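PDB 2OF3: ZYG-9 from Caenorhabditis elegans, which organizes microtubules and spindle poles during mitosis and meiosis in one-cell embryos and is required for default nucleus positioning in oocytes. Local coordinates for residues S160-L173 with Y194-V208. Sequence-based numbering, arbitrary orientation.
Sequences SDVVGPLKMTPMLL and YITNAGISPLKSLSV
Tyr194 inserts as a knob among Ser160, Pro165, Met168 and Thr169, in a packing contact of helix 165-174 with the end of helix 181-198 and the connection that follows it; the tyrosine also reaches Ser160 at the end of helix 146-163. Helices 165-173 and 194-198 run nearly antiparallel (163°), but their axes stay 12.1 Å apart, so long side chains and the loop after helix 181-198 bridge the gap. Three approaches fix the Tyr194 ring. Pro165 lies over one face, its CG 3.9 Å from the ring centroid and 14° off the normal, a CH-pi contact. In the ring plane, Ser160 OG hydrogen-bonds Tyr194 OH at 2.6 Å; Ser160 OG also bonds Val156 O, giving the buried hydroxyl pair a link to the preceding helical turn. The side chains of Leu172 and Tyr194 come from opposite directions, and CD1 reaches CE2 at 3.5 Å, obliquely to the ring.

Thr169 OG1, beside its own backbone N (chi1 -61°), turns back to Pro165 O at 2.6 Å; that carbonyl also accepts Thr169 N from the opposite face of its plane. The same torsion sets Thr169 CG2 3.8 Å from Leu206 CD1, a methyl that Leu166 CD1 and Pro170 CD also approach. Leu203 CD2 fills in beside Pro165 CB at 4.0 Å. With Leu172 and Leu173 also touching helix 181-198, the whole is consistent with the layered antiparallel helix packing of HEAT-like repeats, from which TOG domains are built.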
loop_
_atom_site.group_PDB
_atom_site.type_symbol
_atom_site.label_atom_id
_atom_site.label_comp_id
_atom_site.label_asym_id
_atom_site.label_seq_id
_atom_site.Cartn_x
_atom_site.Cartn_y
_atom_site.Cartn_z
ATOM N N SER A 160 -3.738 -5.085 -5.065
ATOM C CA SER A 160 -3.213 -5.389 -6.401
ATOM C C SER A 160 -4.353 -5.892 -7.265
ATOM O O SER A 160 -4.362 -5.633 -8.455
ATOM C CB SER A 160 -2.136 -6.493 -6.345
ATOM O OG SER A 160 -0.985 -6.119 -5.605
ATOM N N ASP A 161 -5.290 -6.636 -6.697
ATOM C CA ASP A 161 -6.460 -7.077 -7.450
ATOM C C ASP A 161 -7.386 -5.942 -7.786
ATOM O O ASP A 161 -7.896 -5.917 -8.875
ATOM C CB ASP A 161 -7.282 -8.134 -6.706
ATOM C CG ASP A 161 -6.606 -9.511 -6.697
ATOM O OD1 ASP A 161 -5.731 -9.783 -7.570
ATOM O OD2 ASP A 161 -6.963 -10.345 -5.812
ATOM N N VAL A 162 -7.634 -5.033 -6.844
ATOM C CA VAL A 162 -8.516 -3.884 -7.047
ATOM C C VAL A 162 -7.886 -2.865 -8.011
ATOM O O VAL A 162 -8.542 -2.436 -9.009
ATOM C CB VAL A 162 -8.792 -3.171 -5.702
ATOM C CG1 VAL A 162 -9.586 -1.922 -5.925
ATOM C CG2 VAL A 162 -9.527 -4.106 -4.733
ATOM N N VAL A 163 -6.609 -2.504 -7.740
ATOM C CA VAL A 163 -5.901 -1.396 -8.406
ATOM C C VAL A 163 -5.243 -1.860 -9.711
ATOM O O VAL A 163 -5.252 -1.125 -10.710
ATOM C CB VAL A 163 -4.872 -0.685 -7.414
ATOM C CG1 VAL A 163 -4.085 0.433 -8.067
ATOM C CG2 VAL A 163 -5.588 -0.086 -6.159
ATOM N N GLY A 164 -4.655 -3.064 -9.703
ATOM C CA GLY A 164 -3.960 -3.609 -10.853
ATOM C C GLY A 164 -2.483 -3.267 -10.837
ATOM O O GLY A 164 -2.088 -2.204 -10.341
ATOM N N PRO A 165 -1.637 -4.168 -11.377
ATOM C CA PRO A 165 -0.205 -3.930 -11.450
ATOM C C PRO A 165 0.261 -2.652 -12.092
ATOM O O PRO A 165 1.223 -2.027 -11.607
ATOM C CB PRO A 165 0.285 -5.131 -12.232
ATOM C CG PRO A 165 -0.559 -6.193 -11.678
ATOM C CD PRO A 165 -1.945 -5.543 -11.799
ATOM N N LEU A 166 -0.397 -2.229 -13.164
ATOM C CA LEU A 166 0.041 -1.013 -13.822
ATOM C C LEU A 166 -0.071 0.209 -12.950
ATOM O O LEU A 166 0.788 1.065 -12.993
ATOM C CB LEU A 166 -0.685 -0.816 -15.178
ATOM C CG LEU A 166 -0.384 0.494 -15.943
ATOM C CD1 LEU A 166 1.103 0.602 -16.378
ATOM C CD2 LEU A 166 -1.304 0.622 -17.160
ATOM N N LYS A 167 -1.135 0.335 -12.173
ATOM C CA LYS A 167 -1.255 1.505 -11.298
ATOM C C LYS A 167 -0.552 1.326 -9.949
ATOM O O LYS A 167 -0.247 2.314 -9.316
ATOM C CB LYS A 167 -2.729 1.862 -11.017
ATOM C CG LYS A 167 -3.551 2.361 -12.208
ATOM C CD LYS A 167 -3.153 3.770 -12.650
ATOM C CE LYS A 167 -4.116 4.351 -13.763
ATOM N NZ LYS A 167 -5.584 3.978 -13.501
ATOM N N MET A 168 -0.317 0.088 -9.491
ATOM C CA MET A 168 0.432 -0.162 -8.254
ATOM C C MET A 168 1.937 0.051 -8.392
ATOM O O MET A 168 2.590 0.552 -7.477
ATOM C CB MET A 168 0.162 -1.595 -7.764
ATOM C CG MET A 168 -1.254 -1.840 -7.069
ATOM S SD MET A 168 -1.613 -0.979 -5.514
ATOM C CE MET A 168 -0.644 -1.989 -4.435
ATOM N N THR A 169 2.493 -0.319 -9.542
ATOM C CA THR A 169 3.957 -0.416 -9.713
ATOM C C THR A 169 4.681 0.889 -9.522
ATOM O O THR A 169 5.727 0.886 -8.877
ATOM C CB THR A 169 4.314 -1.103 -11.035
ATOM O OG1 THR A 169 3.764 -2.416 -10.995
ATOM C CG2 THR A 169 5.861 -1.199 -11.281
ATOM N N PRO A 170 4.149 2.024 -10.049
ATOM C CA PRO A 170 4.824 3.323 -9.794
ATOM C C PRO A 170 5.040 3.638 -8.285
ATOM O O PRO A 170 6.085 4.223 -7.894
ATOM C CB PRO A 170 3.842 4.352 -10.427
ATOM C CG PRO A 170 3.078 3.591 -11.459
ATOM C CD PRO A 170 2.962 2.173 -10.936
ATOM N N MET A 171 4.083 3.254 -7.430
ATOM C CA MET A 171 4.195 3.485 -5.980
ATOM C C MET A 171 5.205 2.495 -5.397
ATOM O O MET A 171 5.966 2.854 -4.503
ATOM C CB MET A 171 2.816 3.296 -5.318
ATOM C CG MET A 171 1.823 4.529 -5.585
ATOM S SD MET A 171 0.159 4.422 -4.939
ATOM C CE MET A 171 -0.411 3.001 -5.722
ATOM N N LEU A 172 5.193 1.248 -5.887
ATOM C CA LEU A 172 6.178 0.243 -5.464
ATOM C C LEU A 172 7.586 0.657 -5.895
ATOM O O LEU A 172 8.519 0.527 -5.090
ATOM C CB LEU A 172 5.833 -1.135 -6.000
ATOM C CG LEU A 172 4.613 -1.757 -5.342
ATOM C CD1 LEU A 172 4.138 -2.823 -6.288
ATOM C CD2 LEU A 172 4.983 -2.345 -3.938
ATOM N N LEU A 173 7.738 1.209 -7.115
ATOM C CA LEU A 173 9.040 1.777 -7.569
ATOM C C LEU A 173 9.467 2.920 -6.719
ATOM O O LEU A 173 10.657 3.014 -6.310
ATOM C CB LEU A 173 9.056 2.131 -9.093
ATOM C CG LEU A 173 8.882 0.958 -10.074
ATOM C CD1 LEU A 173 8.635 1.476 -11.501
ATOM C CD2 LEU A 173 10.118 -0.062 -10.068
ATOM N N TYR A 194 4.144 -9.646 -9.691
ATOM C CA TYR A 194 3.396 -9.109 -10.837
ATOM C C TYR A 194 3.932 -9.667 -12.165
ATOM O O TYR A 194 3.174 -10.033 -13.090
ATOM C CB TYR A 194 3.513 -7.589 -10.852
ATOM C CG TYR A 194 2.785 -6.840 -9.740
ATOM C CD1 TYR A 194 1.834 -7.458 -8.921
ATOM C CD2 TYR A 194 2.989 -5.451 -9.578
ATOM C CE1 TYR A 194 1.146 -6.711 -7.916
ATOM C CE2 TYR A 194 2.331 -4.717 -8.598
ATOM C CZ TYR A 194 1.407 -5.345 -7.774
ATOM O OH TYR A 194 0.757 -4.565 -6.813
ATOM N N ILE A 195 5.250 -9.710 -12.279
ATOM C CA ILE A 195 5.898 -10.071 -13.546
ATOM C C ILE A 195 5.805 -11.566 -13.767
ATOM O O ILE A 195 5.470 -12.012 -14.870
ATOM C CB ILE A 195 7.351 -9.667 -13.601
ATOM C CG1 ILE A 195 7.459 -8.167 -13.615
ATOM C CG2 ILE A 195 7.931 -10.156 -14.888
ATOM C CD1 ILE A 195 8.790 -7.718 -13.189
ATOM N N THR A 196 6.086 -12.347 -12.725
ATOM C CA THR A 196 5.879 -13.778 -12.799
ATOM C C THR A 196 4.434 -14.149 -13.191
ATOM O O THR A 196 4.205 -15.122 -13.913
ATOM C CB THR A 196 6.297 -14.450 -11.463
ATOM O OG1 THR A 196 7.718 -14.361 -11.343
ATOM C CG2 THR A 196 5.918 -15.906 -11.405
ATOM N N ASN A 197 3.446 -13.403 -12.720
ATOM C CA ASN A 197 2.074 -13.826 -12.960
ATOM C C ASN A 197 1.418 -13.233 -14.167
ATOM O O ASN A 197 0.575 -13.896 -14.739
ATOM C CB ASN A 197 1.198 -13.620 -11.732
ATOM C CG ASN A 197 1.599 -14.544 -10.604
ATOM O OD1 ASN A 197 2.322 -14.131 -9.685
ATOM N ND2 ASN A 197 1.204 -15.817 -10.698
ATOM N N ALA A 198 1.803 -12.005 -14.545
ATOM C CA ALA A 198 1.187 -11.308 -15.666
ATOM C C ALA A 198 2.164 -10.898 -16.768
ATOM O O ALA A 198 1.735 -10.399 -17.773
ATOM C CB ALA A 198 0.427 -10.090 -15.157
ATOM N N GLY A 199 3.472 -11.077 -16.584
ATOM C CA GLY A 199 4.459 -10.646 -17.572
ATOM C C GLY A 199 4.968 -9.222 -17.427
ATOM O O GLY A 199 4.442 -8.400 -16.654
ATOM N N ILE A 200 6.005 -8.915 -18.192
ATOM C CA ILE A 200 6.631 -7.581 -18.148
ATOM C C ILE A 200 5.968 -6.594 -19.117
ATOM O O ILE A 200 5.997 -5.371 -18.912
ATOM C CB ILE A 200 8.187 -7.667 -18.363
ATOM C CG1 ILE A 200 8.868 -6.304 -18.222
ATOM C CG2 ILE A 200 8.524 -8.367 -19.729
ATOM C CD1 ILE A 200 8.602 -5.550 -16.914
ATOM N N SER A 201 5.382 -7.144 -20.172
ATOM C CA SER A 201 4.786 -6.315 -21.234
ATOM C C SER A 201 3.730 -5.309 -20.736
ATOM O O SER A 201 3.780 -4.120 -21.126
ATOM C CB SER A 201 4.240 -7.172 -22.375
ATOM O OG SER A 201 3.490 -6.323 -23.226
ATOM N N PRO A 202 2.816 -5.752 -19.830
ATOM C CA PRO A 202 1.838 -4.770 -19.311
ATOM C C PRO A 202 2.484 -3.574 -18.571
ATOM O O PRO A 202 1.812 -2.542 -18.389
ATOM C CB PRO A 202 0.982 -5.596 -18.361
ATOM C CG PRO A 202 1.228 -7.031 -18.707
ATOM C CD PRO A 202 2.617 -7.091 -19.232
ATOM N N LEU A 203 3.780 -3.694 -18.209
ATOM C CA LEU A 203 4.464 -2.714 -17.374
ATOM C C LEU A 203 5.501 -1.917 -18.149
ATOM O O LEU A 203 6.237 -1.102 -17.574
ATOM C CB LEU A 203 5.102 -3.408 -16.154
ATOM C CG LEU A 203 4.251 -4.346 -15.272
ATOM C CD1 LEU A 203 5.048 -4.798 -14.033
ATOM C CD2 LEU A 203 2.894 -3.663 -14.849
ATOM N N LYS A 204 5.541 -2.122 -19.466
ATOM C CA LYS A 204 6.589 -1.538 -20.292
ATOM C C LYS A 204 6.812 -0.010 -20.209
ATOM O O LYS A 204 7.976 0.427 -20.352
ATOM C CB LYS A 204 6.420 -1.964 -21.744
ATOM C CG LYS A 204 6.857 -3.430 -22.027
ATOM C CD LYS A 204 8.254 -3.855 -21.460
ATOM C CE LYS A 204 8.971 -4.890 -22.389
ATOM N NZ LYS A 204 8.115 -5.973 -23.092
ATOM N N SER A 205 5.752 0.791 -19.979
ATOM C CA SER A 205 5.902 2.274 -19.872
ATOM C C SER A 205 6.611 2.714 -18.600
ATOM O O SER A 205 7.017 3.891 -18.463
ATOM C CB SER A 205 4.539 2.987 -19.929
ATOM O OG SER A 205 3.698 2.602 -18.838
ATOM N N LEU A 206 6.785 1.769 -17.672
ATOM C CA LEU A 206 7.293 2.098 -16.335
ATOM C C LEU A 206 8.813 1.949 -16.142
ATOM O O LEU A 206 9.366 2.413 -15.126
ATOM C CB LEU A 206 6.514 1.316 -15.263
ATOM C CG LEU A 206 4.990 1.588 -15.302
ATOM C CD1 LEU A 206 4.348 0.838 -14.166
ATOM C CD2 LEU A 206 4.726 3.116 -15.201
ATOM N N SER A 207 9.506 1.355 -17.105
ATOM C CA SER A 207 10.966 1.285 -16.977
ATOM C C SER A 207 11.360 0.478 -15.693
ATOM O O SER A 207 12.244 0.888 -14.934
ATOM C CB SER A 207 11.596 2.686 -16.914
ATOM O OG SER A 207 11.607 3.302 -18.200
ATOM N N VAL A 208 10.684 -0.644 -15.490
ATOM C CA VAL A 208 10.963 -1.505 -14.376
ATOM C C VAL A 208 12.412 -2.018 -14.426
ATOM O O VAL A 208 13.132 -1.879 -13.443
ATOM C CB VAL A 208 9.996 -2.699 -14.342
ATOM C CG1 VAL A 208 10.431 -3.710 -13.278
ATOM C CG2 VAL A 208 8.547 -2.208 -14.098
#